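Local coordinates for protein Non-ribosomal peptide synthetase (Methanobrevibacter ruminantium, PDB 6VTJ) that carries a phosphopantetheine-bearing peptide carrier domain joined to a reductase domain that probably releases the finished peptide by reducing its thioester with NAD(P)H, at residues D398-Y408 and E474-N485; T135-L143 and L321-Q331. All coordinates share one frame; numbering follows the deposited sequence.

Interaction 1 (D398-Y408 and E474-N485)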
# COMPACT_ATOMS: atom_id res chain seq x y z
N ASP A 398 -16.99 0.20 -15.26
CA ASP A 398 -16.01 0.63 -16.24
C ASP A 398 -14.97 -0.45 -16.47
O ASP A 398 -14.62 -0.78 -17.62
CB ASP A 398 -15.33 1.92 -15.78
CG ASP A 398 -16.28 3.08 -15.74
OD1 ASP A 398 -16.95 3.33 -16.76
OD2 ASP A 398 -16.36 3.76 -14.69
N ILE A 399 -14.48 -1.03 -15.37
CA ILE A 399 -13.45 -2.05 -15.49
C ILE A 399 -14.00 -3.27 -16.20
O ILE A 399 -13.36 -3.81 -17.11
CB ILE A 399 -12.88 -2.42 -14.11
CG1 ILE A 399 -11.99 -1.30 -13.59
CG2 ILE A 399 -12.13 -3.73 -14.21
CD1 ILE A 399 -12.23 -0.97 -12.15
N VAL A 400 -15.21 -3.70 -15.83
CA VAL A 400 -15.79 -4.89 -16.45
C VAL A 400 -16.16 -4.62 -17.91
O VAL A 400 -16.05 -5.52 -18.75
CB VAL A 400 -16.98 -5.40 -15.62
CG1 VAL A 400 -17.87 -6.31 -16.43
CG2 VAL A 400 -16.46 -6.18 -14.42
N ASP A 401 -16.57 -3.40 -18.26
CA ASP A 401 -16.78 -3.08 -19.67
C ASP A 401 -15.49 -3.28 -20.46
O ASP A 401 -15.52 -3.82 -21.57
CB ASP A 401 -17.28 -1.64 -19.84
CG ASP A 401 -18.72 -1.46 -19.38
OD1 ASP A 401 -19.39 -2.47 -19.06
OD2 ASP A 401 -19.18 -0.29 -19.29
N ALA A 402 -14.36 -2.85 -19.89
CA ALA A 402 -13.07 -3.09 -20.56
C ALA A 402 -12.73 -4.58 -20.62
O ALA A 402 -12.23 -5.07 -21.65
CB ALA A 402 -11.96 -2.32 -19.85
N LEU A 403 -12.96 -5.32 -19.54
CA LEU A 403 -12.61 -6.73 -19.54
C LEU A 403 -13.47 -7.52 -20.53
O LEU A 403 -12.98 -8.45 -21.17
CB LEU A 403 -12.76 -7.32 -18.14
CG LEU A 403 -11.52 -7.20 -17.27
CD1 LEU A 403 -11.84 -7.76 -15.89
CD2 LEU A 403 -10.34 -7.92 -17.91
N ASN A 404 -14.74 -7.15 -20.68
CA ASN A 404 -15.61 -7.93 -21.57
C ASN A 404 -15.26 -7.78 -23.05
O ASN A 404 -15.78 -8.54 -23.87
CB ASN A 404 -17.07 -7.54 -21.34
CG ASN A 404 -17.67 -8.27 -20.18
OD1 ASN A 404 -17.11 -9.26 -19.70
ND2 ASN A 404 -18.82 -7.80 -19.71
N THR A 405 -14.41 -6.82 -23.43
CA THR A 405 -13.98 -6.80 -24.83
C THR A 405 -13.06 -7.97 -25.16
O THR A 405 -12.78 -8.21 -26.34
CB THR A 405 -13.30 -5.48 -25.19
OG1 THR A 405 -12.01 -5.41 -24.57
CG2 THR A 405 -14.14 -4.30 -24.73
N TYR A 406 -12.59 -8.71 -24.16
CA TYR A 406 -11.85 -9.94 -24.38
C TYR A 406 -12.75 -11.17 -24.47
O TYR A 406 -12.25 -12.28 -24.59
CB TYR A 406 -10.81 -10.15 -23.26
CG TYR A 406 -9.88 -8.97 -23.14
CD1 TYR A 406 -8.82 -8.80 -24.02
CD2 TYR A 406 -10.09 -8.00 -22.17
CE1 TYR A 406 -7.99 -7.70 -23.93
CE2 TYR A 406 -9.26 -6.90 -22.07
CZ TYR A 406 -8.21 -6.76 -22.95
OH TYR A 406 -7.38 -5.67 -22.84
N GLY A 407 -14.07 -10.98 -24.39
CA GLY A 407 -15.00 -12.09 -24.43
C GLY A 407 -15.24 -12.80 -23.12
O GLY A 407 -15.71 -13.94 -23.14
N TYR A 408 -14.95 -12.17 -21.98
CA TYR A 408 -15.11 -12.86 -20.70
C TYR A 408 -16.56 -12.96 -20.24
O TYR A 408 -16.85 -13.74 -19.33
CB TYR A 408 -14.28 -12.18 -19.61
CG TYR A 408 -12.79 -12.25 -19.84
CD1 TYR A 408 -12.21 -13.34 -20.49
CD2 TYR A 408 -11.97 -11.22 -19.43
CE1 TYR A 408 -10.84 -13.39 -20.71
CE2 TYR A 408 -10.61 -11.26 -19.64
CZ TYR A 408 -10.04 -12.34 -20.28
OH TYR A 408 -8.68 -12.36 -20.48
N GLU A 474 -11.20 3.60 -21.50
CA GLU A 474 -11.19 2.22 -21.98
C GLU A 474 -9.85 1.86 -22.62
O GLU A 474 -9.28 0.79 -22.33
CB GLU A 474 -12.33 1.97 -22.98
CG GLU A 474 -12.49 0.47 -23.28
CD GLU A 474 -13.76 0.09 -24.04
OE1 GLU A 474 -13.79 0.23 -25.29
OE2 GLU A 474 -14.71 -0.39 -23.39
N GLU A 475 -9.31 2.76 -23.45
CA GLU A 475 -8.01 2.51 -24.06
C GLU A 475 -6.95 2.26 -23.00
O GLU A 475 -6.18 1.29 -23.09
CB GLU A 475 -7.62 3.68 -24.98
CG GLU A 475 -8.62 3.93 -26.14
CD GLU A 475 -9.51 5.18 -25.92
OE1 GLU A 475 -9.44 6.11 -26.77
OE2 GLU A 475 -10.27 5.23 -24.91
N TYR A 476 -6.89 3.11 -21.97
CA TYR A 476 -5.91 2.87 -20.93
C TYR A 476 -6.15 1.51 -20.29
O TYR A 476 -5.21 0.71 -20.14
CB TYR A 476 -5.94 3.97 -19.87
CG TYR A 476 -5.26 3.56 -18.61
CD1 TYR A 476 -3.88 3.44 -18.56
CD2 TYR A 476 -5.99 3.25 -17.47
CE1 TYR A 476 -3.25 3.06 -17.41
CE2 TYR A 476 -5.38 2.87 -16.31
CZ TYR A 476 -4.01 2.77 -16.28
OH TYR A 476 -3.39 2.38 -15.12
N LEU A 477 -7.41 1.21 -19.97
CA LEU A 477 -7.71 -0.07 -19.35
C LEU A 477 -7.31 -1.22 -20.28
O LEU A 477 -6.78 -2.23 -19.82
CB LEU A 477 -9.19 -0.15 -18.94
CG LEU A 477 -9.61 0.76 -17.78
CD1 LEU A 477 -11.12 0.67 -17.52
CD2 LEU A 477 -8.81 0.47 -16.48
N LYS A 478 -7.49 -1.03 -21.59
CA LYS A 478 -7.08 -2.11 -22.49
C LYS A 478 -5.57 -2.29 -22.47
O LYS A 478 -5.07 -3.42 -22.38
CB LYS A 478 -7.59 -1.86 -23.90
CG LYS A 478 -9.08 -2.07 -24.05
CD LYS A 478 -9.56 -1.69 -25.43
CE LYS A 478 -11.07 -1.78 -25.51
NZ LYS A 478 -11.63 -1.11 -26.72
N ARG A 479 -4.83 -1.17 -22.49
CA ARG A 479 -3.38 -1.25 -22.34
C ARG A 479 -3.05 -2.05 -21.09
O ARG A 479 -2.26 -3.01 -21.14
CB ARG A 479 -2.75 0.15 -22.27
CG ARG A 479 -2.83 0.96 -23.57
CD ARG A 479 -1.77 2.04 -23.63
NE ARG A 479 -2.06 3.17 -22.74
CZ ARG A 479 -3.05 4.04 -22.94
NH1 ARG A 479 -3.84 3.93 -23.99
NH2 ARG A 479 -3.23 5.04 -22.08
N LEU A 480 -3.74 -1.74 -19.99
CA LEU A 480 -3.44 -2.38 -18.72
C LEU A 480 -3.72 -3.87 -18.83
O LEU A 480 -2.85 -4.71 -18.51
CB LEU A 480 -4.28 -1.74 -17.61
CG LEU A 480 -4.11 -2.19 -16.16
CD1 LEU A 480 -4.48 -1.07 -15.24
CD2 LEU A 480 -4.98 -3.43 -15.88
N PHE A 481 -4.89 -4.22 -19.36
CA PHE A 481 -5.23 -5.62 -19.39
C PHE A 481 -4.41 -6.35 -20.45
O PHE A 481 -4.03 -7.51 -20.22
CB PHE A 481 -6.75 -5.78 -19.60
CG PHE A 481 -7.55 -5.38 -18.38
CD1 PHE A 481 -7.21 -5.86 -17.14
CD2 PHE A 481 -8.60 -4.49 -18.48
CE1 PHE A 481 -7.92 -5.49 -16.01
CE2 PHE A 481 -9.31 -4.11 -17.37
CZ PHE A 481 -8.98 -4.61 -16.13
N ASP A 482 -4.03 -5.66 -21.53
CA ASP A 482 -3.21 -6.35 -22.52
C ASP A 482 -1.92 -6.82 -21.87
O ASP A 482 -1.50 -7.97 -22.04
CB ASP A 482 -2.88 -5.44 -23.70
CG ASP A 482 -4.04 -5.27 -24.67
OD1 ASP A 482 -5.11 -5.89 -24.47
OD2 ASP A 482 -3.88 -4.50 -25.63
N TYR A 483 -1.35 -5.95 -21.03
CA TYR A 483 -0.10 -6.31 -20.40
C TYR A 483 -0.29 -7.56 -19.54
O TYR A 483 0.45 -8.55 -19.67
CB TYR A 483 0.44 -5.14 -19.58
CG TYR A 483 1.71 -5.46 -18.87
CD1 TYR A 483 2.92 -5.45 -19.56
CD2 TYR A 483 1.72 -5.78 -17.52
CE1 TYR A 483 4.10 -5.75 -18.91
CE2 TYR A 483 2.90 -6.09 -16.87
CZ TYR A 483 4.09 -6.08 -17.58
OH TYR A 483 5.27 -6.37 -16.94
N LEU A 484 -1.33 -7.55 -18.71
CA LEU A 484 -1.51 -8.69 -17.83
C LEU A 484 -1.86 -9.94 -18.63
O LEU A 484 -1.50 -11.05 -18.25
CB LEU A 484 -2.58 -8.40 -16.78
CG LEU A 484 -2.28 -7.27 -15.80
CD1 LEU A 484 -3.58 -6.89 -15.11
CD2 LEU A 484 -1.21 -7.64 -14.80
N ASN A 485 -2.50 -9.76 -19.78
CA ASN A 485 -2.85 -10.93 -20.56
C ASN A 485 -1.61 -11.58 -21.15
O ASN A 485 -1.61 -12.78 -21.41
CB ASN A 485 -3.85 -10.56 -21.63
CG ASN A 485 -5.27 -10.63 -21.13
OD1 ASN A 485 -5.55 -11.29 -20.13
ND2 ASN A 485 -6.17 -9.94 -21.82

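Interaction 2 (T135-L143 and L321-Q331)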
# COMPACT_ATOMS: atom_id res chain seq x y z
N THR A 135 13.91 0.04 -6.04
CA THR A 135 13.65 -1.20 -6.75
C THR A 135 12.19 -1.63 -6.71
O THR A 135 11.84 -2.62 -7.35
CB THR A 135 14.50 -2.35 -6.19
OG1 THR A 135 14.22 -2.51 -4.79
CG2 THR A 135 15.95 -2.04 -6.37
N GLY A 136 11.35 -0.94 -5.94
CA GLY A 136 9.94 -1.25 -5.94
C GLY A 136 9.26 -0.56 -7.09
O GLY A 136 9.86 0.25 -7.80
N PHE A 137 7.97 -0.88 -7.26
CA PHE A 137 7.18 -0.36 -8.38
C PHE A 137 7.17 1.17 -8.40
O PHE A 137 7.42 1.79 -9.45
CB PHE A 137 5.75 -0.90 -8.29
CG PHE A 137 4.89 -0.58 -9.48
CD1 PHE A 137 5.38 -0.72 -10.77
CD2 PHE A 137 3.57 -0.20 -9.31
CE1 PHE A 137 4.55 -0.44 -11.88
CE2 PHE A 137 2.74 0.10 -10.41
CZ PHE A 137 3.23 -0.04 -11.69
N LEU A 138 6.87 1.79 -7.27
CA LEU A 138 6.85 3.25 -7.23
C LEU A 138 8.26 3.82 -7.36
O LEU A 138 8.49 4.71 -8.19
CB LEU A 138 6.17 3.73 -5.94
CG LEU A 138 6.13 5.25 -5.77
CD1 LEU A 138 5.53 5.99 -7.01
CD2 LEU A 138 5.38 5.61 -4.50
N GLY A 139 9.21 3.29 -6.59
CA GLY A 139 10.54 3.88 -6.53
C GLY A 139 11.26 3.95 -7.86
O GLY A 139 11.92 4.95 -8.17
N ILE A 140 11.14 2.89 -8.67
CA ILE A 140 11.79 2.86 -9.98
C ILE A 140 11.22 3.94 -10.88
O ILE A 140 11.94 4.55 -11.69
CB ILE A 140 11.65 1.46 -10.62
CG1 ILE A 140 12.61 1.30 -11.78
CG2 ILE A 140 10.22 1.16 -11.09
CD1 ILE A 140 14.04 1.46 -11.39
N HIS A 141 9.93 4.23 -10.74
CA HIS A 141 9.34 5.24 -11.60
C HIS A 141 9.61 6.64 -11.10
O HIS A 141 9.69 7.57 -11.91
CB HIS A 141 7.85 4.96 -11.72
CG HIS A 141 7.56 3.82 -12.63
ND1 HIS A 141 7.33 2.54 -12.17
CD2 HIS A 141 7.53 3.74 -13.99
CE1 HIS A 141 7.12 1.73 -13.20
NE2 HIS A 141 7.25 2.44 -14.31
N ILE A 142 9.77 6.82 -9.78
CA ILE A 142 10.31 8.08 -9.28
C ILE A 142 11.71 8.32 -9.85
O ILE A 142 12.05 9.43 -10.26
CB ILE A 142 10.33 8.11 -7.74
CG1 ILE A 142 8.90 8.11 -7.17
CG2 ILE A 142 11.15 9.32 -7.25
CD1 ILE A 142 8.80 8.04 -5.65
N LEU A 143 12.54 7.27 -9.90
CA LEU A 143 13.88 7.43 -10.45
C LEU A 143 13.81 7.77 -11.94
O LEU A 143 14.53 8.65 -12.43
CB LEU A 143 14.70 6.16 -10.22
CG LEU A 143 15.96 5.95 -11.05
CD1 LEU A 143 16.95 7.05 -10.74
CD2 LEU A 143 16.57 4.59 -10.78
N LEU A 321 -2.13 2.21 -6.80
CA LEU A 321 -1.00 2.34 -7.71
C LEU A 321 -1.12 1.35 -8.86
O LEU A 321 -0.92 0.15 -8.68
CB LEU A 321 0.31 2.12 -6.95
CG LEU A 321 0.61 3.11 -5.82
CD1 LEU A 321 1.98 2.86 -5.26
CD2 LEU A 321 0.49 4.55 -6.30
N MET A 322 -1.37 1.87 -10.06
CA MET A 322 -1.71 1.04 -11.22
C MET A 322 -0.69 1.22 -12.35
O MET A 322 0.25 2.02 -12.27
CB MET A 322 -3.13 1.36 -11.68
CG MET A 322 -4.19 0.71 -10.78
SD MET A 322 -4.24 -1.08 -10.99
CE MET A 322 -3.55 -1.76 -9.47
N SER A 323 -0.93 0.48 -13.43
CA SER A 323 0.02 0.38 -14.53
C SER A 323 0.24 1.72 -15.23
O SER A 323 -0.63 2.61 -15.22
CB SER A 323 -0.50 -0.63 -15.56
OG SER A 323 -1.02 -1.75 -14.88
N ARG A 324 1.41 1.84 -15.85
CA ARG A 324 1.78 3.05 -16.58
C ARG A 324 0.69 3.45 -17.57
O ARG A 324 0.10 2.60 -18.25
CB ARG A 324 3.10 2.87 -17.34
CG ARG A 324 4.31 2.82 -16.45
CD ARG A 324 5.58 3.18 -17.20
NE ARG A 324 5.98 2.17 -18.19
CZ ARG A 324 7.02 1.36 -18.07
NH1 ARG A 324 7.76 1.41 -16.97
NH2 ARG A 324 7.33 0.48 -19.03
N TYR A 325 0.43 4.75 -17.62
CA TYR A 325 -0.47 5.29 -18.62
C TYR A 325 0.07 5.09 -20.03
O TYR A 325 -0.69 4.79 -20.97
CB TYR A 325 -0.70 6.78 -18.35
CG TYR A 325 -1.69 7.40 -19.30
CD1 TYR A 325 -3.05 7.10 -19.22
CD2 TYR A 325 -1.28 8.29 -20.29
CE1 TYR A 325 -3.97 7.68 -20.10
CE2 TYR A 325 -2.20 8.87 -21.17
CZ TYR A 325 -3.54 8.57 -21.07
OH TYR A 325 -4.44 9.15 -21.93
N SER A 326 1.39 5.22 -20.19
CA SER A 326 1.97 5.24 -21.53
C SER A 326 1.83 3.89 -22.21
O SER A 326 1.40 3.81 -23.36
CB SER A 326 3.44 5.66 -21.47
OG SER A 326 4.20 4.80 -20.63
N ASP A 327 2.16 2.81 -21.51
CA ASP A 327 2.25 1.50 -22.15
C ASP A 327 1.62 0.36 -21.36
O ASP A 327 1.78 -0.80 -21.78
CB ASP A 327 3.72 1.16 -22.44
CG ASP A 327 4.58 1.16 -21.18
OD1 ASP A 327 4.05 1.25 -20.03
OD2 ASP A 327 5.83 1.09 -21.34
N GLY A 328 0.98 0.63 -20.23
CA GLY A 328 0.27 -0.41 -19.50
C GLY A 328 1.12 -1.33 -18.65
O GLY A 328 0.61 -2.33 -18.14
N VAL A 329 2.40 -1.01 -18.46
CA VAL A 329 3.29 -1.91 -17.74
C VAL A 329 3.01 -1.79 -16.25
O VAL A 329 2.97 -0.68 -15.71
CB VAL A 329 4.77 -1.60 -18.07
CG1 VAL A 329 5.69 -2.25 -17.04
CG2 VAL A 329 5.11 -2.10 -19.45
N PHE A 330 2.86 -2.94 -15.60
CA PHE A 330 2.59 -3.07 -14.18
C PHE A 330 3.85 -3.56 -13.46
O PHE A 330 4.91 -3.71 -14.07
CB PHE A 330 1.39 -4.01 -13.98
CG PHE A 330 0.83 -3.98 -12.58
CD1 PHE A 330 0.54 -2.76 -11.96
CD2 PHE A 330 0.63 -5.16 -11.88
CE1 PHE A 330 0.04 -2.73 -10.68
CE2 PHE A 330 0.14 -5.14 -10.58
CZ PHE A 330 -0.17 -3.92 -9.98
N GLN A 331 3.73 -3.83 -12.16
CA GLN A 331 4.91 -4.17 -11.38
C GLN A 331 5.44 -5.57 -11.74
O GLN A 331 4.73 -6.41 -12.28
CB GLN A 331 4.60 -4.08 -9.88
CG GLN A 331 3.69 -5.15 -9.35
CD GLN A 331 2.94 -4.72 -8.10
OE1 GLN A 331 2.82 -3.53 -7.82
NE2 GLN A 331 2.43 -5.69 -7.36

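Interaction 1 (D398-Y408 and E474-N485)
Phe481, on helix 474-485, reaches across to helix 398-403 and the turn that follows it. Its CB already touches the other segment, lying 3.7 Å from CE2 of Tyr406. CG stands anti to its own carbonyl carbon (chi1 -71°), which sends the ring toward Leu403. That leucine lays CD2 squarely over the ring centre, 3.6 Å from the Phe481 centroid and only 5° off the normal, a textbook CH-pi contact. CD2 is about equally far from CG and CD1 of Phe481, while CG of Leu403 leans on the CE2-CZ side. The rim is met by smaller groups: CE2 by the methyl of Ala402, and CZ at the tip by CG2 of Ile399, 3.8 Å away. A flat ring suits this place because it offers a face to one branched residue and an edge to the next.

Ala402, small enough to sit directly against the facing helix, puts its CB 3.6 Å from CB of Leu477. Beyond this apolar centre, Tyr406 closes the contact toward the C-terminal end of helix 474-485. Its OH donates to OD1 of Asp482 over 2.8 Å, arriving from above the carboxylate plane. Over one Tyr406 face sits ND2 of Asn485, its amide nearly perpendicular to the ring. Toward the N-terminal end of that helix, Lys478 bridges to Glu474, and its CE brushes the exposed Thr405, whose OG1 donates to the carbonyl O of Ala402.

The two helix axes approach to 9.4 Å and cross at -62°: a steeply crossed helix pair in the C-terminal part of the reductase, packed on helix 338-349 through Ile399 and Leu403.

Interaction 2 (T135-L143 and L321-Q331)
Phe137 and His141 project from the first two turns of helix 137-149, which follows the first strand of the reductase domain's Rossmann-like sheet, and both meet the chain running on from strand 313-322. Gly136 and Gly139 end a glycine-rich TGxxGxxG turn, as in NADP-binding Rossmann domains, where it usually meets the cofactor; none is bound here. Phe137 contributes the largest single share. With CG anti to the backbone N (chi1 -173°), its ring leans into the bend of 321-331. The backbone N of Gln331 lies over one face toward the rim, and CB of Gln331 makes a CH-pi contact over the ring, 3.9 Å from its centroid. At the ring edge stand carbonyl oxygens, among them Met322 O, 3.7 Å from CE2 of Phe137; the slightly positive C-H rim of an aromatic ring suits such neighbours. Phe330 meets the same ring obliquely, the planes 71° apart. Nearby, CB of Leu138 rests against CD1 of Leu321.

The polar half is bridged by one imidazole. Arg324 NH1 donates to NE2 of His141 over 2.9 Å, while ND1 bears the hydrogen and donates it to Phe137 O in a nearly straight bond of 176°. Histidine fits because its two nitrogens can join an arginine to a carbonyl of its own helix's first turn.

The second shell fixes the arginine. Asp327 takes NE and NH2 side-on, one to each carboxylate oxygen, setting the guanidinium's rotation so that NH1 faces His141; Tyr177 O receives another bond from NH1. Val329 lays CB against one guanidinium face. Asp327 is itself held by an Asx turn, in which OD1 accepts both Arg324 NE and, 3.2 Å away, the backbone N of Val329.

How the interactions relate
Helix 474-485 joins the two contacts, whose centres lie about 18 Å apart. While one side of it packs against 398-408 in interaction 1, other residues of the helix meet the 321-331 segment of interaction 2: Tyr476 OH probably bonds to Ser323 O and Arg479 NE to Tyr325 O, each over 2.8 Å, Leu480 CG packs 3.4 Å from Ser323 OG, and Tyr483 CB lies 3.2 Å from Gly328 O. The helix thus lies between 321-331 and 398-408, touching both. Interaction 2 lies close to the carrier arm: the Gln331 side chain is about 6 Å from the bound 4'-phosphopantetheine and touches Thr336, a residue of that ligand's pocket.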